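Local coordinates for protein alanine dehydrogenase (Archaeoglobus fulgidus, PDB 1OMO) that catalyses the reversible NAD-dependent oxidative deamination of L-alanine to pyruvate and ammonium, working as a homodimer with a Rossmann-type NAD domain, at residues L58-A62 / K302-E306; G113-K118 / A143-F148. All blocks are in the same frame, centred on the assembly; numbering follows the deposited sequence.

Contact 1 (L58-A62 / K302-E306); sequences LMGYA and KVVYE
This is a mixed polar and apolar surface contact in which a beta-hairpin turn packs against the middle of helix 294-311, in the part of the fold built on the mixed beta-sheet. Leu58 to Tyr61 form a type I' turn joining antiparallel strands 50-58 and 61-69. Met59 (phi/psi 52/23) and Gly60 (89/2) occupy its left-handed corners, and two backbone bonds close it: Tyr61 N to Leu58 O at 2.9 Å and Leu58 N to Tyr61 O at 3.1 Å. A CB at position 60 would jam against the carbonyl O of Met59, so the backbone itself calls for glycine.

Residues 302-306 are regular helix, with Glu306 N bonded to Lys302 O at 3.1 Å. The closest CA pair is Tyr61 and Lys302, 7.0 Å apart. Lys302 is extended (all four chi angles t) and runs along Tyr61: its CB lies over one ring face, 4.3 Å from the centroid and 24° off the normal, a CH-pi contact, while its CD comes within 3.4 Å of Tyr61 CE1. The Tyr61 ring, chi1 m, also packs CE2 against Tyr305 CD1 at 3.9 Å, and outside the segments it touches Leu96 of strand 95-100. Two hydrogen bonds complete the contact: Lys302 NZ donates to the main-chain Met59 O at 3.1 Å, and Tyr61 OH to Glu306 OE1 at 2.7 Å, the carboxylate lying at the ring edge.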
ATOM      1  N   LEU A  58       4.811  -4.236 -13.621  1.00 22.30           N
ATOM      2  CA  LEU A  58       4.818  -4.919 -14.931  1.00 22.51           C
ATOM      3  C   LEU A  58       4.807  -3.894 -16.059  1.00 21.85           C
ATOM      4  O   LEU A  58       4.596  -2.694 -15.831  1.00 21.59           O
ATOM      5  CB  LEU A  58       3.614  -5.849 -15.113  1.00 20.35           C
ATOM      6  CG  LEU A  58       2.336  -5.125 -15.546  1.00 21.46           C
ATOM      7  CD1 LEU A  58       1.242  -6.134 -15.987  1.00 19.39           C
ATOM      8  CD2 LEU A  58       1.864  -4.271 -14.378  1.00 21.34           C
ATOM      9  N   MET A  59       5.038  -4.369 -17.278  1.00 21.11           N
ATOM     10  CA  MET A  59       5.030  -3.503 -18.439  1.00 21.79           C
ATOM     11  C   MET A  59       5.930  -2.295 -18.278  1.00 21.34           C
ATOM     12  O   MET A  59       5.717  -1.278 -18.918  1.00 22.47           O
ATOM     13  CB  MET A  59       3.602  -3.033 -18.730  1.00 21.72           C
ATOM     14  CG  MET A  59       2.613  -4.171 -18.801  1.00 22.96           C
ATOM     15  SD  MET A  59       0.964  -3.570 -19.017  1.00 23.89           S
ATOM     16  CE  MET A  59       0.240  -4.902 -19.933  1.00 24.01           C
ATOM     17  N   GLY A  60       6.917  -2.400 -17.407  1.00 22.10           N
ATOM     18  CA  GLY A  60       7.842  -1.311 -17.232  1.00 23.74           C
ATOM     19  C   GLY A  60       7.510  -0.251 -16.211  1.00 25.61           C
ATOM     20  O   GLY A  60       8.253   0.726 -16.076  1.00 27.58           O
ATOM     21  N   TYR A  61       6.398  -0.412 -15.504  1.00 24.93           N
ATOM     22  CA  TYR A  61       6.024   0.552 -14.476  1.00 23.26           C
ATOM     23  C   TYR A  61       5.733  -0.105 -13.151  1.00 21.14           C
ATOM     24  O   TYR A  61       5.605  -1.324 -13.047  1.00 22.90           O
ATOM     25  CB  TYR A  61       4.782   1.339 -14.865  1.00 23.76           C
ATOM     26  CG  TYR A  61       4.991   2.285 -15.996  1.00 25.00           C
ATOM     27  CD1 TYR A  61       5.105   1.819 -17.296  1.00 25.58           C
ATOM     28  CD2 TYR A  61       5.045   3.656 -15.770  1.00 26.40           C
ATOM     29  CE1 TYR A  61       5.259   2.703 -18.356  1.00 27.83           C
ATOM     30  CE2 TYR A  61       5.196   4.559 -16.825  1.00 26.97           C
ATOM     31  CZ  TYR A  61       5.294   4.072 -18.118  1.00 26.57           C
ATOM     32  OH  TYR A  61       5.353   4.946 -19.176  1.00 26.91           O
ATOM     33  N   ALA A  62       5.648   0.716 -12.127  1.00 17.96           N
ATOM     34  CA  ALA A  62       5.306   0.207 -10.817  1.00 17.79           C
ATOM     35  C   ALA A  62       4.310   1.230 -10.323  1.00 15.52           C
ATOM     36  O   ALA A  62       4.308   2.364 -10.797  1.00 14.69           O
ATOM     37  CB  ALA A  62       6.529   0.147  -9.914  1.00 17.03           C
ATOM     38  N   LYS A 302      -0.576   2.903 -16.930  1.00 23.01           N
ATOM     39  CA  LYS A 302       0.528   3.138 -17.856  1.00 24.36           C
ATOM     40  C   LYS A 302       0.006   3.755 -19.161  1.00 25.29           C
ATOM     41  O   LYS A 302       0.636   4.646 -19.748  1.00 25.94           O
ATOM     42  CB  LYS A 302       1.263   1.839 -18.187  1.00 24.75           C
ATOM     43  CG  LYS A 302       1.868   1.909 -19.610  1.00 24.27           C
ATOM     44  CD  LYS A 302       2.858   0.809 -19.916  1.00 25.32           C
ATOM     45  CE  LYS A 302       3.555   1.061 -21.265  1.00 26.28           C
ATOM     46  NZ  LYS A 302       4.731   0.175 -21.416  1.00 28.78           N
ATOM     47  N   VAL A 303      -1.138   3.274 -19.630  1.00 24.91           N
ATOM     48  CA  VAL A 303      -1.705   3.798 -20.863  1.00 23.75           C
ATOM     49  C   VAL A 303      -2.184   5.230 -20.704  1.00 24.54           C
ATOM     50  O   VAL A 303      -2.010   6.044 -21.606  1.00 24.12           O
ATOM     51  CB  VAL A 303      -2.858   2.925 -21.334  1.00 24.59           C
ATOM     52  CG1 VAL A 303      -3.653   3.652 -22.419  1.00 25.14           C
ATOM     53  CG2 VAL A 303      -2.307   1.608 -21.868  1.00 22.42           C
ATOM     54  N   VAL A 304      -2.812   5.526 -19.568  1.00 23.85           N
ATOM     55  CA  VAL A 304      -3.300   6.868 -19.271  1.00 22.81           C
ATOM     56  C   VAL A 304      -2.122   7.834 -19.162  1.00 23.81           C
ATOM     57  O   VAL A 304      -2.189   8.989 -19.631  1.00 22.52           O
ATOM     58  CB  VAL A 304      -4.044   6.909 -17.913  1.00 23.27           C
ATOM     59  CG1 VAL A 304      -4.219   8.358 -17.439  1.00 21.99           C
ATOM     60  CG2 VAL A 304      -5.394   6.222 -18.039  1.00 24.16           C
ATOM     61  N   TYR A 305      -1.045   7.378 -18.518  1.00 23.76           N
ATOM     62  CA  TYR A 305       0.114   8.257 -18.339  1.00 25.82           C
ATOM     63  C   TYR A 305       0.778   8.627 -19.683  1.00 25.49           C
ATOM     64  O   TYR A 305       1.021   9.791 -19.944  1.00 26.27           O
ATOM     65  CB  TYR A 305       1.142   7.630 -17.368  1.00 25.05           C
ATOM     66  CG  TYR A 305       2.415   8.452 -17.196  1.00 25.01           C
ATOM     67  CD1 TYR A 305       3.630   7.987 -17.684  1.00 24.67           C
ATOM     68  CD2 TYR A 305       2.390   9.719 -16.598  1.00 24.53           C
ATOM     69  CE1 TYR A 305       4.806   8.758 -17.595  1.00 25.54           C
ATOM     70  CE2 TYR A 305       3.552  10.495 -16.501  1.00 25.07           C
ATOM     71  CZ  TYR A 305       4.760  10.004 -17.009  1.00 24.28           C
ATOM     72  OH  TYR A 305       5.903  10.746 -16.931  1.00 24.75           O
ATOM     73  N   GLU A 306       1.039   7.647 -20.534  1.00 26.41           N
ATOM     74  CA  GLU A 306       1.666   7.910 -21.823  1.00 28.23           C
ATOM     75  C   GLU A 306       0.733   8.700 -22.723  1.00 29.57           C
ATOM     76  O   GLU A 306       1.183   9.560 -23.471  1.00 31.98           O
ATOM     77  CB  GLU A 306       2.109   6.588 -22.472  1.00 28.09           C
ATOM     78  CG  GLU A 306       3.217   5.926 -21.649  1.00 27.59           C
ATOM     79  CD  GLU A 306       3.631   4.561 -22.130  1.00 27.45           C
ATOM     80  OE1 GLU A 306       4.578   3.995 -21.555  1.00 26.91           O
ATOM     81  OE2 GLU A 306       3.018   4.038 -23.076  1.00 32.06           O
TER

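Contact 2 (G113-K118 / A143-F148); sequences GGIAAK and ALRRVF
Helices 102-120 and 135-147 run side by side here, their local axes 8.1 Å apart at closest approach and crossing at -35° with the same N-to-C sense. Gly113 begins the first segment; its carbonyl O accepts from Ala117 N at 3.1 Å and also receives a hydrogen bond from Asn214 ND2, tying the helix to strand 212-215.

At Gly114 the backbones come closest, CA to Leu144 CA 4.6 Å. Gly114 CA rests 3.9 Å from Ala143 CB, and an ideal CB on Gly114 would fall 2.7 Å from that same atom, a clash, so the close approach depends on glycine. Gly114 O, bonded in-helix to Lys118 N at 3.0 Å, meets Val147 CG2 at 3.6 Å.

Ala117, one turn on from Gly113, points its CB at the partner: 3.4 Å to Leu144 CD2 (Leu144 chi1 m, chi2 t) and 4.0 Å to Phe148 CE1. The Phe148 ring, chi1 m, presents its edge to Ala117 O, CZ to O 3.9 Å. Lys118 closes the segment, with CA 6.3 Å from Val147 CA and CB 4.1 Å from Val147 CG1, while its amine leads away from the interface.

Along the second segment Arg146 N bonds Ala143 O at 2.9 Å, Val147 N bonds Leu144 O at 2.9 Å and Phe148 N bonds Leu144 O at 2.8 Å; Phe148 itself is extended (-142/147). No hydrogen bond crosses the interface; it is tight glycine- and alanine-mediated helix packing in the Rossmann-type NAD domain, where helix 135-147 follows strand 127-131 and the glycine-rich turn.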
ATOM      1  N   GLY A 113     -13.994  -8.417 -17.914  1.00 14.88           N
ATOM      2  CA  GLY A 113     -15.199  -9.173 -18.160  1.00 13.10           C
ATOM      3  C   GLY A 113     -15.240  -9.536 -19.623  1.00 13.50           C
ATOM      4  O   GLY A 113     -15.514 -10.670 -19.957  1.00 14.18           O
ATOM      5  N   GLY A 114     -14.940  -8.561 -20.472  1.00 13.70           N
ATOM      6  CA  GLY A 114     -14.927  -8.762 -21.907  1.00 15.83           C
ATOM      7  C   GLY A 114     -13.863  -9.755 -22.375  1.00 18.17           C
ATOM      8  O   GLY A 114     -14.128 -10.565 -23.270  1.00 17.80           O
ATOM      9  N   ILE A 115     -12.659  -9.675 -21.796  1.00 18.47           N
ATOM     10  CA  ILE A 115     -11.565 -10.581 -22.155  1.00 18.88           C
ATOM     11  C   ILE A 115     -11.902 -11.996 -21.659  1.00 21.35           C
ATOM     12  O   ILE A 115     -11.718 -12.984 -22.391  1.00 21.17           O
ATOM     13  CB  ILE A 115     -10.213 -10.086 -21.555  1.00 19.50           C
ATOM     14  CG1 ILE A 115      -9.755  -8.830 -22.299  1.00 18.72           C
ATOM     15  CG2 ILE A 115      -9.123 -11.130 -21.692  1.00 20.42           C
ATOM     16  CD1 ILE A 115      -9.498  -9.052 -23.754  1.00 18.12           C
ATOM     17  N   ALA A 116     -12.433 -12.119 -20.442  1.00 19.78           N
ATOM     18  CA  ALA A 116     -12.765 -13.464 -19.975  1.00 20.83           C
ATOM     19  C   ALA A 116     -13.853 -14.134 -20.865  1.00 19.56           C
ATOM     20  O   ALA A 116     -13.742 -15.318 -21.210  1.00 20.87           O
ATOM     21  CB  ALA A 116     -13.207 -13.439 -18.505  1.00 18.63           C
ATOM     22  N   ALA A 117     -14.884 -13.396 -21.248  1.00 17.40           N
ATOM     23  CA  ALA A 117     -15.919 -13.990 -22.083  1.00 17.84           C
ATOM     24  C   ALA A 117     -15.309 -14.356 -23.451  1.00 18.12           C
ATOM     25  O   ALA A 117     -15.603 -15.415 -23.989  1.00 14.86           O
ATOM     26  CB  ALA A 117     -17.106 -13.029 -22.224  1.00 14.98           C
ATOM     27  N   LYS A 118     -14.420 -13.511 -23.977  1.00 19.82           N
ATOM     28  CA  LYS A 118     -13.781 -13.809 -25.253  1.00 22.02           C
ATOM     29  C   LYS A 118     -13.105 -15.184 -25.246  1.00 22.71           C
ATOM     30  O   LYS A 118     -13.159 -15.918 -26.234  1.00 21.37           O
ATOM     31  CB  LYS A 118     -12.718 -12.769 -25.606  1.00 22.80           C
ATOM     32  CG  LYS A 118     -11.873 -13.231 -26.820  1.00 25.92           C
ATOM     33  CD  LYS A 118     -10.999 -12.138 -27.467  1.00 27.39           C
ATOM     34  CE  LYS A 118      -9.625 -12.067 -26.816  1.00 28.17           C
ATOM     35  NZ  LYS A 118      -8.724 -11.072 -27.492  1.00 30.87           N
ATOM     36  N   ALA A 143     -17.524  -3.637 -22.874  1.00 19.18           N
ATOM     37  CA  ALA A 143     -16.390  -4.483 -23.186  1.00 18.38           C
ATOM     38  C   ALA A 143     -16.857  -5.661 -24.059  1.00 20.65           C
ATOM     39  O   ALA A 143     -16.208  -6.007 -25.068  1.00 21.10           O
ATOM     40  CB  ALA A 143     -15.769  -5.000 -21.928  1.00 16.57           C
ATOM     41  N   LEU A 144     -17.971  -6.274 -23.659  1.00 17.88           N
ATOM     42  CA  LEU A 144     -18.515  -7.418 -24.364  1.00 19.14           C
ATOM     43  C   LEU A 144     -18.898  -7.131 -25.815  1.00 20.12           C
ATOM     44  O   LEU A 144     -18.737  -7.998 -26.697  1.00 20.29           O
ATOM     45  CB  LEU A 144     -19.730  -7.987 -23.601  1.00 16.12           C
ATOM     46  CG  LEU A 144     -19.476  -8.692 -22.256  1.00 15.58           C
ATOM     47  CD1 LEU A 144     -20.791  -8.905 -21.511  1.00 15.20           C
ATOM     48  CD2 LEU A 144     -18.792 -10.050 -22.515  1.00 12.74           C
ATOM     49  N   ARG A 145     -19.408  -5.942 -26.100  1.00 20.56           N
ATOM     50  CA  ARG A 145     -19.737  -5.723 -27.475  1.00 24.60           C
ATOM     51  C   ARG A 145     -18.490  -5.483 -28.309  1.00 24.85           C
ATOM     52  O   ARG A 145     -18.567  -5.373 -29.512  1.00 25.03           O
ATOM     53  CB  ARG A 145     -20.783  -4.623 -27.652  1.00 26.61           C
ATOM     54  CG  ARG A 145     -20.424  -3.274 -27.199  1.00 30.00           C
ATOM     55  CD  ARG A 145     -21.603  -2.387 -27.505  1.00 30.78           C
ATOM     56  NE  ARG A 145     -21.275  -0.993 -27.301  1.00 33.97           N
ATOM     57  CZ  ARG A 145     -21.808  -0.003 -28.006  1.00 33.92           C
ATOM     58  NH1 ARG A 145     -22.683  -0.267 -28.960  1.00 32.50           N
ATOM     59  NH2 ARG A 145     -21.493   1.255 -27.722  1.00 34.58           N
ATOM     60  N   ARG A 146     -17.325  -5.425 -27.686  1.00 25.39           N
ATOM     61  CA  ARG A 146     -16.115  -5.277 -28.489  1.00 25.99           C
ATOM     62  C   ARG A 146     -15.794  -6.687 -28.960  1.00 25.19           C
ATOM     63  O   ARG A 146     -15.072  -6.875 -29.906  1.00 25.51           O
ATOM     64  CB  ARG A 146     -14.937  -4.754 -27.656  1.00 26.24           C
ATOM     65  CG  ARG A 146     -14.635  -3.279 -27.837  1.00 28.47           C
ATOM     66  CD  ARG A 146     -15.805  -2.425 -27.446  1.00 29.42           C
ATOM     67  NE  ARG A 146     -15.448  -1.015 -27.414  1.00 31.26           N
ATOM     68  CZ  ARG A 146     -16.221  -0.061 -26.902  1.00 30.84           C
ATOM     69  NH1 ARG A 146     -15.812   1.209 -26.922  1.00 29.65           N
ATOM     70  NH2 ARG A 146     -17.400  -0.381 -26.368  1.00 28.85           N
ATOM     71  N   VAL A 147     -16.341  -7.689 -28.293  1.00 24.51           N
ATOM     72  CA  VAL A 147     -16.005  -9.046 -28.686  1.00 26.69           C
ATOM     73  C   VAL A 147     -17.140  -9.899 -29.233  1.00 26.11           C
ATOM     74  O   VAL A 147     -16.898 -10.974 -29.792  1.00 26.93           O
ATOM     75  CB  VAL A 147     -15.290  -9.809 -27.509  1.00 27.75           C
ATOM     76  CG1 VAL A 147     -13.873  -9.223 -27.293  1.00 28.59           C
ATOM     77  CG2 VAL A 147     -16.077  -9.671 -26.217  1.00 29.01           C
ATOM     78  N   PHE A 148     -18.370  -9.426 -29.084  1.00 25.89           N
ATOM     79  CA  PHE A 148     -19.523 -10.174 -29.587  1.00 26.04           C
ATOM     80  C   PHE A 148     -20.566  -9.242 -30.157  1.00 27.68           C
ATOM     81  O   PHE A 148     -20.747  -8.114 -29.697  1.00 28.28           O
ATOM     82  CB  PHE A 148     -20.238 -10.971 -28.489  1.00 25.37           C
ATOM     83  CG  PHE A 148     -19.448 -12.109 -27.908  1.00 24.00           C
ATOM     84  CD1 PHE A 148     -18.862 -11.979 -26.652  1.00 22.96           C
ATOM     85  CD2 PHE A 148     -19.363 -13.336 -28.568  1.00 23.30           C
ATOM     86  CE1 PHE A 148     -18.213 -13.043 -26.051  1.00 23.36           C
ATOM     87  CE2 PHE A 148     -18.717 -14.411 -27.980  1.00 22.05           C
ATOM     88  CZ  PHE A 148     -18.136 -14.262 -26.702  1.00 21.81           C
TER

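The two contacts lie in different parts of the two-domain subunit: contact 1 at a hairpin turn of the mixed sheet, where it meets helix 294-311, contact 2 in the NAD domain. Their centres are 23 Å apart and their nearest atoms about 11 Å, so they do not touch. Along the chain, both segments of contact 2 fall between those of contact 1. Contact 2 lies close to the cofactor: Gly113 is about 9 Å from the bound NAD, and about 6 Å from the side chains of the NAD-binding residues Gln136 and Ser290. For contact 1 the Met59 side chain is about 11 Å from that of Arg108, an NAD-binding residue on helix 102-120, the helix that also carries 113-118.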